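Local atomic coordinates of mannan endo-1,4-beta-mannosidase (Mytilus edulis, PDB entry 2C0H), a protein that hydrolyses internal beta-1,4 linkages in the backbones of mannans, cutting mannohexaose, mannopentaose and mannotetraose but leaving mannobiose and mannotriose intact. Residues 5-10 and 287-292; 15-20 and 346-351; 218-223 and 256-261; 279-284 and 315-320. The protein carries 3 engineered substitutions. All blocks are in the same frame, centred on the assembly; numbering follows the deposited sequence.

Interaction 1 (5-10 and 287-292); sequences LSVSGT and KKPMVI. With SO4 (sulfate ion), chain B.
V7 starts the contact with P289. V7 CG1 is anti to the backbone N (chi1 178°), which carries this methyl to the proline ring, 3.6 Å from P289 CD. The two side chains cross obliquely. G9 follows at a turn with positive phi. G9 O lies 3.4 Å from P289 CD and also comes close to the backbone of K287 and K288. T10 ends the segment beside P289. T10 CG2 rests on the backbone between K287 and K288, 3.8 Å from K288 O. T10 O accepts a CA-H...O contact from P289 CA at 3.5 Å. No direct hydrogen bond joins the segments. One water links them: it donates to T10 O at 3.0 Å and accepts from M290 N at 3.1 Å. At the outer end K287 NZ donates to O4 of a sulfate ion, probably from the crystallisation liquor, at 2.9 Å, and the ion is also held by the backbone N atoms of D243 and H244. K288 NZ turns to D243 in a salt bridge. The contact lays the turn between strands 5-8 and 11-14 over the entry to barrel strand 290-294, which pairs with strands 260-263 and 319-322.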
# COMPACT_ATOMS: atom_id res chain seq x y z
N LEU A 5 8.05 -7.94 12.08
CA LEU A 5 8.15 -7.98 10.62
C LEU A 5 9.42 -7.24 10.15
O LEU A 5 9.70 -6.11 10.60
CB LEU A 5 6.89 -7.36 10.00
CG LEU A 5 6.63 -7.58 8.51
CD1 LEU A 5 6.55 -9.05 8.15
CD2 LEU A 5 5.34 -6.89 8.14
N SER A 6 10.20 -7.87 9.27
CA SER A 6 11.43 -7.27 8.71
C SER A 6 11.69 -7.70 7.26
O SER A 6 11.05 -8.62 6.76
CB SER A 6 12.65 -7.61 9.57
OG SER A 6 12.91 -9.00 9.60
N VAL A 7 12.65 -7.04 6.60
CA VAL A 7 13.06 -7.37 5.22
C VAL A 7 14.50 -7.88 5.20
O VAL A 7 15.38 -7.28 5.83
CB VAL A 7 13.00 -6.13 4.28
CG1 VAL A 7 13.48 -6.46 2.86
CG2 VAL A 7 11.62 -5.55 4.25
N SER A 8 14.74 -8.94 4.44
CA SER A 8 16.10 -9.41 4.13
C SER A 8 16.23 -9.60 2.62
O SER A 8 15.70 -10.55 2.05
CB SER A 8 16.38 -10.73 4.87
OG SER A 8 17.52 -11.42 4.35
N GLY A 9 16.93 -8.67 1.96
CA GLY A 9 17.08 -8.71 0.51
C GLY A 9 15.72 -8.58 -0.15
O GLY A 9 15.07 -7.55 0.00
N THR A 10 15.30 -9.62 -0.87
CA THR A 10 13.99 -9.62 -1.54
C THR A 10 12.94 -10.51 -0.85
O THR A 10 11.90 -10.79 -1.44
CB THR A 10 14.12 -10.01 -3.03
OG1 THR A 10 14.67 -11.33 -3.13
CG2 THR A 10 15.03 -9.02 -3.77
N LYS A 287 15.48 -5.01 -6.08
CA LYS A 287 16.33 -5.32 -4.93
C LYS A 287 15.59 -5.24 -3.58
O LYS A 287 16.21 -5.23 -2.50
CB LYS A 287 17.53 -4.38 -4.94
CG LYS A 287 18.38 -4.48 -6.18
CD LYS A 287 19.64 -3.64 -6.08
CE LYS A 287 19.32 -2.16 -6.13
NZ LYS A 287 20.53 -1.31 -6.38
N LYS A 288 14.25 -5.19 -3.63
CA LYS A 288 13.41 -5.26 -2.44
C LYS A 288 12.32 -6.26 -2.76
O LYS A 288 12.12 -6.53 -3.95
CB LYS A 288 12.72 -3.92 -2.15
CG LYS A 288 13.62 -2.72 -2.06
CD LYS A 288 12.76 -1.48 -1.76
CE LYS A 288 13.49 -0.18 -2.00
NZ LYS A 288 14.59 -0.09 -1.00
N PRO A 289 11.62 -6.76 -1.73
CA PRO A 289 10.47 -7.64 -1.98
C PRO A 289 9.38 -6.91 -2.72
O PRO A 289 9.31 -5.69 -2.68
CB PRO A 289 9.99 -8.02 -0.58
CG PRO A 289 11.13 -7.71 0.37
CD PRO A 289 11.82 -6.56 -0.28
N MET A 290 8.52 -7.67 -3.39
CA MET A 290 7.36 -7.13 -4.06
C MET A 290 6.12 -7.91 -3.67
O MET A 290 6.11 -9.14 -3.73
CB MET A 290 7.52 -7.18 -5.57
CG MET A 290 6.25 -6.82 -6.32
SD MET A 290 6.55 -6.52 -8.05
CE MET A 290 7.19 -4.84 -7.96
N VAL A 291 5.09 -7.17 -3.29
CA VAL A 291 3.76 -7.71 -3.00
C VAL A 291 2.87 -7.36 -4.19
O VAL A 291 2.89 -6.25 -4.72
CB VAL A 291 3.20 -7.06 -1.70
CG1 VAL A 291 1.73 -7.40 -1.53
CG2 VAL A 291 4.01 -7.52 -0.48
N ILE A 292 2.06 -8.32 -4.62
CA ILE A 292 1.03 -8.01 -5.61
C ILE A 292 -0.20 -7.56 -4.81
O ILE A 292 -0.93 -8.37 -4.23
CB ILE A 292 0.76 -9.21 -6.53
CG1 ILE A 292 2.05 -9.64 -7.26
CG2 ILE A 292 -0.32 -8.86 -7.55
CD1 ILE A 292 1.94 -10.98 -8.02
S SO4 B . 18.13 1.54 -6.01
O1 SO4 B . 16.90 1.32 -5.25
O2 SO4 B . 18.31 2.98 -6.23
O3 SO4 B . 18.10 0.90 -7.32
O4 SO4 B . 19.28 1.03 -5.24
O HOH W 1 9.54 -10.60 -3.28

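Interaction 2 (15-20 and 346-351); sequences NGHHIF and HGQVQF
H18 and I19 press against G347 and Q348, and the backbones of I19 and Q348 form a single beta bridge. Q348 N donates to H18 O at 2.9 Å. F20 N donates to Q348 O at 3.1 Å. G347 is the tight point. Its CA lies over one face of the H18 ring, offset toward the rim and 3.9 Å from the ring centroid. A CB at G347 would be jammed against H346 O and tight against I19 C and H18 CG. On the inner side I19 CG2 sits over one face of the F351 ring, 3.7 Å from F351 CD2. The I19 and F351 side chains cross at about a right angle.

The outer side is looser and wetter. H17 CB meets Q348 OE1 at 3.9 Å. One water donates to H18 O and, weakly, to Q348 OE1. A second water is hydrogen-bonded to H18 NE2 at 3.1 Å. An alanine at H18 would probably leave G347 CA without its ring cover and this second water without the NE2 partner.

The contact fastens the loop after helix 330-339 to the start of strand 17-25. Y313 of helix 305-314 bonds to H346 N and G347 O and meets the F20 ring edge-to-face. N60 ND2 bonds to both F20 O and V349 O. Strand 11-14 packs against I19 through L12 and Y14.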
# COMPACT_ATOMS: atom_id res chain seq x y z
N ASN A 15 9.85 -12.59 13.09
CA ASN A 15 10.68 -13.20 14.13
C ASN A 15 11.84 -14.02 13.52
O ASN A 15 12.21 -15.09 14.04
CB ASN A 15 9.84 -14.05 15.09
CG ASN A 15 10.58 -14.38 16.40
OD1 ASN A 15 11.33 -13.55 16.93
ND2 ASN A 15 10.35 -15.58 16.93
N GLY A 16 12.38 -13.52 12.41
CA GLY A 16 13.53 -14.13 11.74
C GLY A 16 13.25 -15.32 10.84
O GLY A 16 14.17 -15.96 10.35
N HIS A 17 11.97 -15.61 10.60
CA HIS A 17 11.60 -16.71 9.71
C HIS A 17 10.94 -16.18 8.46
O HIS A 17 10.18 -15.24 8.55
CB HIS A 17 10.64 -17.64 10.44
CG HIS A 17 11.22 -18.21 11.70
ND1 HIS A 17 12.22 -19.15 11.68
CD2 HIS A 17 10.95 -17.96 13.00
CE1 HIS A 17 12.55 -19.46 12.92
NE2 HIS A 17 11.79 -18.76 13.74
N HIS A 18 11.22 -16.79 7.30
CA HIS A 18 10.64 -16.39 5.99
C HIS A 18 9.12 -16.54 6.03
O HIS A 18 8.60 -17.59 6.43
CB HIS A 18 11.27 -17.25 4.87
CG HIS A 18 10.87 -16.87 3.49
ND1 HIS A 18 10.98 -17.74 2.42
CD2 HIS A 18 10.41 -15.71 2.97
CE1 HIS A 18 10.58 -17.14 1.32
NE2 HIS A 18 10.23 -15.90 1.62
N ILE A 19 8.42 -15.46 5.67
CA ILE A 19 6.93 -15.45 5.61
C ILE A 19 6.44 -14.92 4.25
O ILE A 19 7.18 -14.34 3.47
CB ILE A 19 6.29 -14.66 6.79
CG1 ILE A 19 6.64 -13.16 6.72
CG2 ILE A 19 6.67 -15.31 8.13
CD1 ILE A 19 5.66 -12.35 5.87
N PHE A 20 5.15 -15.13 4.00
CA PHE A 20 4.47 -14.61 2.84
C PHE A 20 3.19 -13.96 3.33
O PHE A 20 2.47 -14.58 4.13
CB PHE A 20 4.11 -15.77 1.90
CG PHE A 20 3.41 -15.35 0.63
CD1 PHE A 20 4.12 -14.98 -0.51
CD2 PHE A 20 2.02 -15.39 0.57
CE1 PHE A 20 3.46 -14.62 -1.70
CE2 PHE A 20 1.36 -15.03 -0.61
CZ PHE A 20 2.07 -14.64 -1.73
N HIS A 346 7.62 -21.76 0.39
CA HIS A 346 8.16 -20.44 0.04
C HIS A 346 7.83 -19.43 1.15
O HIS A 346 7.47 -18.28 0.88
CB HIS A 346 7.61 -19.96 -1.30
CG HIS A 346 8.12 -20.72 -2.47
ND1 HIS A 346 7.49 -21.85 -2.96
CD2 HIS A 346 9.17 -20.49 -3.30
CE1 HIS A 346 8.15 -22.30 -4.01
NE2 HIS A 346 9.17 -21.49 -4.24
N GLY A 347 7.97 -19.88 2.38
CA GLY A 347 7.70 -19.05 3.55
C GLY A 347 6.42 -19.43 4.26
O GLY A 347 5.49 -19.93 3.64
N GLN A 348 6.39 -19.19 5.56
CA GLN A 348 5.23 -19.50 6.39
C GLN A 348 4.10 -18.54 6.09
O GLN A 348 4.31 -17.35 6.00
CB GLN A 348 5.57 -19.41 7.88
CG GLN A 348 6.54 -20.46 8.38
CD GLN A 348 6.84 -20.31 9.87
OE1 GLN A 348 7.98 -20.51 10.32
NE2 GLN A 348 5.81 -19.95 10.65
N VAL A 349 2.89 -19.05 5.97
CA VAL A 349 1.71 -18.22 5.82
C VAL A 349 0.95 -18.11 7.15
O VAL A 349 0.43 -17.06 7.50
CB VAL A 349 0.80 -18.83 4.74
CG1 VAL A 349 -0.46 -17.99 4.57
CG2 VAL A 349 1.55 -18.94 3.42
N GLN A 350 0.88 -19.22 7.89
CA GLN A 350 0.29 -19.22 9.22
C GLN A 350 1.39 -19.11 10.25
O GLN A 350 2.16 -20.04 10.47
CB GLN A 350 -0.55 -20.48 9.44
CG GLN A 350 -2.04 -20.28 9.24
CD GLN A 350 -2.37 -19.40 8.05
OE1 GLN A 350 -2.22 -19.81 6.90
NE2 GLN A 350 -2.81 -18.18 8.32
N PHE A 351 1.51 -17.93 10.84
CA PHE A 351 2.47 -17.70 11.91
C PHE A 351 1.82 -16.89 13.02
O PHE A 351 0.90 -16.10 12.77
CB PHE A 351 3.73 -17.02 11.35
CG PHE A 351 3.46 -15.75 10.59
CD1 PHE A 351 3.51 -14.51 11.22
CD2 PHE A 351 3.16 -15.78 9.23
CE1 PHE A 351 3.26 -13.34 10.52
CE2 PHE A 351 2.91 -14.62 8.52
CZ PHE A 351 2.96 -13.39 9.17
O HOH W 2 9.68 -19.97 7.40
O HOH W 3 8.34 -15.48 -0.85

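Interaction 3 (218-223 and 256-261); sequences GAMVTV and TLSFYQ
V221 and S258 anchor the backbones: S258 N donates to V221 O at 2.8 Å, and V221 N donates to S258 OG at 3.0 Å. The S258 hydroxyl, not a backbone carbonyl, accepts from V221 N. T222 OG1 is anti to its backbone N (chi1 -170°) and donates to F259 O at 2.7 Å, from above the carbonyl plane. T222 CB lies over one face of the F259 ring, offset toward the rim, and T222 CG2 comes within 3.6 Å of Q261 NE2. A valine in place of T222 would probably leave F259 O without this hydroxyl donor. M220 CB meets the same ring at F259 CE2, 4.1 Å away. L257 CD2 packs on V223 CG2 at 4.0 Å. One water then bridges the strands, donating to V223 O and accepting from Q261 N. Q261 OE1 is hydrogen-bonded to H263 NE2. The arrangement is a beta-alpha-beta unit of the TIM barrel, with parallel strands 221-225 and 260-263 joined through helix 243-250. Q261 lies about 5 Å, side chain to side chain, from E294, the probable nucleophile of this family 5 glycosidase.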
# COMPACT_ATOMS: atom_id res chain seq x y z
N GLY A 218 11.94 0.74 12.60
CA GLY A 218 11.73 -0.63 12.10
C GLY A 218 10.45 -0.79 11.29
O GLY A 218 10.12 -1.91 10.88
N ALA A 219 9.75 0.31 11.03
CA ALA A 219 8.48 0.25 10.31
C ALA A 219 8.65 -0.19 8.86
O ALA A 219 9.63 0.14 8.19
CB ALA A 219 7.79 1.61 10.33
N MET A 220 7.65 -0.94 8.37
CA MET A 220 7.54 -1.27 6.96
C MET A 220 6.73 -0.18 6.27
O MET A 220 5.66 0.19 6.74
CB MET A 220 6.83 -2.62 6.80
CG MET A 220 7.53 -3.77 7.47
SD MET A 220 9.02 -4.31 6.63
CE MET A 220 10.31 -3.35 7.42
N VAL A 221 7.30 0.36 5.19
CA VAL A 221 6.68 1.41 4.37
C VAL A 221 6.68 1.02 2.87
O VAL A 221 7.67 0.53 2.34
CB VAL A 221 7.41 2.76 4.55
CG1 VAL A 221 6.72 3.86 3.76
CG2 VAL A 221 7.50 3.15 6.02
N THR A 222 5.56 1.26 2.19
CA THR A 222 5.44 0.98 0.77
C THR A 222 4.58 2.05 0.06
O THR A 222 4.17 3.04 0.68
CB THR A 222 4.89 -0.46 0.57
OG1 THR A 222 4.98 -0.82 -0.82
CG2 THR A 222 3.45 -0.56 1.00
N VAL A 223 4.36 1.86 -1.24
CA VAL A 223 3.43 2.64 -2.09
C VAL A 223 2.74 1.66 -3.03
O VAL A 223 3.39 0.83 -3.61
CB VAL A 223 4.18 3.69 -2.93
CG1 VAL A 223 3.24 4.38 -3.94
CG2 VAL A 223 4.82 4.71 -2.04
N THR A 256 13.23 5.94 2.00
CA THR A 256 13.18 4.86 1.03
C THR A 256 12.12 3.84 1.47
O THR A 256 11.77 3.76 2.64
CB THR A 256 14.55 4.17 0.92
OG1 THR A 256 14.99 3.76 2.23
CG2 THR A 256 15.59 5.14 0.31
N LEU A 257 11.61 3.08 0.51
CA LEU A 257 10.59 2.09 0.82
C LEU A 257 11.22 0.80 1.34
O LEU A 257 12.38 0.51 1.05
CB LEU A 257 9.76 1.78 -0.44
CG LEU A 257 9.08 2.95 -1.15
CD1 LEU A 257 8.22 2.41 -2.30
CD2 LEU A 257 8.25 3.78 -0.19
N SER A 258 10.43 0.04 2.09
CA SER A 258 10.82 -1.28 2.60
C SER A 258 10.58 -2.34 1.55
O SER A 258 11.40 -3.23 1.37
CB SER A 258 9.99 -1.62 3.84
OG SER A 258 10.07 -0.59 4.82
N PHE A 259 9.41 -2.27 0.91
CA PHE A 259 9.06 -3.18 -0.16
C PHE A 259 8.18 -2.48 -1.19
O PHE A 259 7.66 -1.39 -0.94
CB PHE A 259 8.44 -4.51 0.35
CG PHE A 259 7.14 -4.37 1.11
CD1 PHE A 259 5.93 -4.31 0.43
CD2 PHE A 259 7.12 -4.38 2.50
CE1 PHE A 259 4.72 -4.20 1.11
CE2 PHE A 259 5.91 -4.29 3.20
CZ PHE A 259 4.71 -4.19 2.50
N TYR A 260 8.09 -3.08 -2.36
CA TYR A 260 7.30 -2.55 -3.47
C TYR A 260 5.95 -3.24 -3.47
O TYR A 260 5.79 -4.34 -2.93
CB TYR A 260 8.01 -2.79 -4.81
CG TYR A 260 9.37 -2.11 -4.98
CD1 TYR A 260 9.48 -0.73 -4.95
CD2 TYR A 260 10.51 -2.85 -5.18
CE1 TYR A 260 10.71 -0.11 -5.12
CE2 TYR A 260 11.75 -2.23 -5.35
CZ TYR A 260 11.83 -0.87 -5.32
OH TYR A 260 13.06 -0.28 -5.49
N GLN A 261 4.97 -2.56 -4.03
CA GLN A 261 3.62 -3.08 -4.14
C GLN A 261 3.10 -2.67 -5.50
O GLN A 261 3.18 -1.49 -5.89
CB GLN A 261 2.74 -2.50 -3.04
CG GLN A 261 1.32 -3.04 -3.06
CD GLN A 261 0.34 -2.22 -2.26
OE1 GLN A 261 -0.84 -2.12 -2.62
NE2 GLN A 261 0.80 -1.65 -1.16
O HOH W 4 5.93 0.11 -5.00

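Interaction 4 (279-284 and 315-320); sequences HSFSNF and KGYSGA
F281 N donates to K315 O at 3.0 Å and so joins a 3-10 turn to the end of a helix. The contact lies at the N-terminal end of TIM-barrel strands 290-294 and 319-322. K315 is the first residue to leave helix 305-314. Residues 281-284 form the 3-10 segment, in the connection between strands 260-263 and 290-294. A water reinforces the join, accepting from S282 N and donating to K315 O. G316 has positive phi, and a CB there would clash with F281 CB. F281 CG is anti to its backbone N (chi1 169°), which brings it to G316 O. G316 O lies over one face of the F281 ring, 3.4 Å from F281 CG. F281 CB sits over the centre of the Y317 ring, 4.0 Å from its centroid. The F281 ring turns its edge to the Y317 face in an offset edge-to-face pair, with planes at 84°. M290 packs on both rings, and W311 of helix 305-314 also touches Y317. W311 NE1 and the Y317 hydroxyl share H279 O as acceptor. Y317 OH donates to H279 O at 2.9 Å from above its carbonyl plane, and the same OH lies in the plane of the F284 ring at its edge, 3.4 Å from F284 CE2.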
# COMPACT_ATOMS: atom_id res chain seq x y z
N HIS A 279 5.39 -13.11 -15.61
CA HIS A 279 6.83 -13.24 -15.36
C HIS A 279 7.11 -13.62 -13.92
O HIS A 279 6.29 -13.38 -13.03
CB HIS A 279 7.55 -11.91 -15.64
CG HIS A 279 7.32 -11.36 -17.01
ND1 HIS A 279 8.03 -11.79 -18.12
CD2 HIS A 279 6.46 -10.42 -17.46
CE1 HIS A 279 7.60 -11.14 -19.19
NE2 HIS A 279 6.65 -10.30 -18.81
N SER A 280 8.30 -14.17 -13.69
CA SER A 280 8.81 -14.35 -12.34
C SER A 280 9.33 -13.01 -11.81
O SER A 280 9.69 -12.13 -12.59
CB SER A 280 9.92 -15.40 -12.31
OG SER A 280 9.37 -16.69 -12.59
N PHE A 281 9.34 -12.89 -10.48
CA PHE A 281 9.83 -11.70 -9.80
C PHE A 281 11.20 -11.28 -10.36
O PHE A 281 11.45 -10.08 -10.55
CB PHE A 281 9.90 -11.98 -8.30
CG PHE A 281 10.64 -10.94 -7.51
CD1 PHE A 281 10.03 -9.79 -7.11
CD2 PHE A 281 11.96 -11.17 -7.13
CE1 PHE A 281 10.72 -8.84 -6.34
CE2 PHE A 281 12.65 -10.24 -6.38
CZ PHE A 281 12.03 -9.07 -6.00
N SER A 282 12.08 -12.24 -10.61
CA SER A 282 13.46 -11.93 -11.04
C SER A 282 13.56 -11.20 -12.39
O SER A 282 14.56 -10.54 -12.69
CB SER A 282 14.30 -13.20 -11.06
OG SER A 282 13.74 -14.15 -11.95
N ASN A 283 12.53 -11.30 -13.22
CA ASN A 283 12.48 -10.56 -14.50
C ASN A 283 12.59 -9.04 -14.34
O ASN A 283 13.09 -8.37 -15.25
CB ASN A 283 11.15 -10.88 -15.20
CG ASN A 283 10.96 -10.10 -16.49
OD1 ASN A 283 10.14 -9.17 -16.55
ND2 ASN A 283 11.67 -10.48 -17.53
N PHE A 284 12.13 -8.52 -13.20
CA PHE A 284 11.97 -7.08 -13.00
C PHE A 284 13.18 -6.40 -12.39
O PHE A 284 13.20 -5.18 -12.28
CB PHE A 284 10.69 -6.81 -12.19
CG PHE A 284 9.46 -7.28 -12.89
CD1 PHE A 284 9.01 -6.63 -14.01
CD2 PHE A 284 8.76 -8.38 -12.42
CE1 PHE A 284 7.88 -7.06 -14.68
CE2 PHE A 284 7.63 -8.82 -13.08
CZ PHE A 284 7.18 -8.16 -14.21
N LYS A 315 6.58 -17.87 -7.47
CA LYS A 315 7.43 -17.21 -8.46
C LYS A 315 8.23 -16.02 -7.94
O LYS A 315 8.71 -15.23 -8.75
CB LYS A 315 6.61 -16.82 -9.70
CG LYS A 315 5.89 -18.00 -10.36
CD LYS A 315 6.86 -19.06 -10.86
CE LYS A 315 6.18 -20.01 -11.83
NZ LYS A 315 7.11 -20.99 -12.43
N GLY A 316 8.40 -15.94 -6.63
CA GLY A 316 9.38 -15.04 -6.02
C GLY A 316 8.80 -13.79 -5.42
O GLY A 316 9.55 -12.91 -4.96
N TYR A 317 7.48 -13.65 -5.45
CA TYR A 317 6.82 -12.51 -4.81
C TYR A 317 6.65 -12.74 -3.28
O TYR A 317 6.81 -13.86 -2.79
CB TYR A 317 5.50 -12.18 -5.52
CG TYR A 317 5.70 -11.93 -7.00
CD1 TYR A 317 6.08 -10.68 -7.49
CD2 TYR A 317 5.55 -12.96 -7.95
CE1 TYR A 317 6.28 -10.45 -8.83
CE2 TYR A 317 5.74 -12.74 -9.30
CZ TYR A 317 6.11 -11.48 -9.76
OH TYR A 317 6.32 -11.26 -11.11
N SER A 318 6.38 -11.68 -2.53
CA SER A 318 6.35 -11.78 -1.06
C SER A 318 4.96 -11.58 -0.43
O SER A 318 4.78 -11.67 0.79
CB SER A 318 7.34 -10.81 -0.42
OG SER A 318 8.68 -11.22 -0.66
N GLY A 319 3.96 -11.36 -1.28
CA GLY A 319 2.62 -11.23 -0.79
C GLY A 319 1.63 -11.12 -1.93
O GLY A 319 2.00 -10.89 -3.08
N ALA A 320 0.36 -11.32 -1.57
CA ALA A 320 -0.74 -11.21 -2.51
C ALA A 320 -2.01 -10.80 -1.74
O ALA A 320 -2.43 -11.48 -0.81
CB ALA A 320 -0.93 -12.53 -3.22
O HOH W 5 11.84 -14.82 -9.21

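Interaction 3 is the buried contact of the four. Interaction 1 lies at the surface, and interactions 2 and 4 are partly buried. All reach the same sheet. Interactions 1 and 3 meet where strand 290-294 pairs with 260-263, through P289 O with Y260 N and V291 N with Y260 O. Interaction 4 joins the other side of 290-294, through M290 O with S318 N. F20 of interaction 2 packs on residues 317-320 of interaction 4. Chemistry follows place. Interaction 3 is held by direct bonds to buried polar atoms, whereas interaction 1 relies on packing and one water. Interactions 2 and 4 combine backbone bonds with aromatic faces.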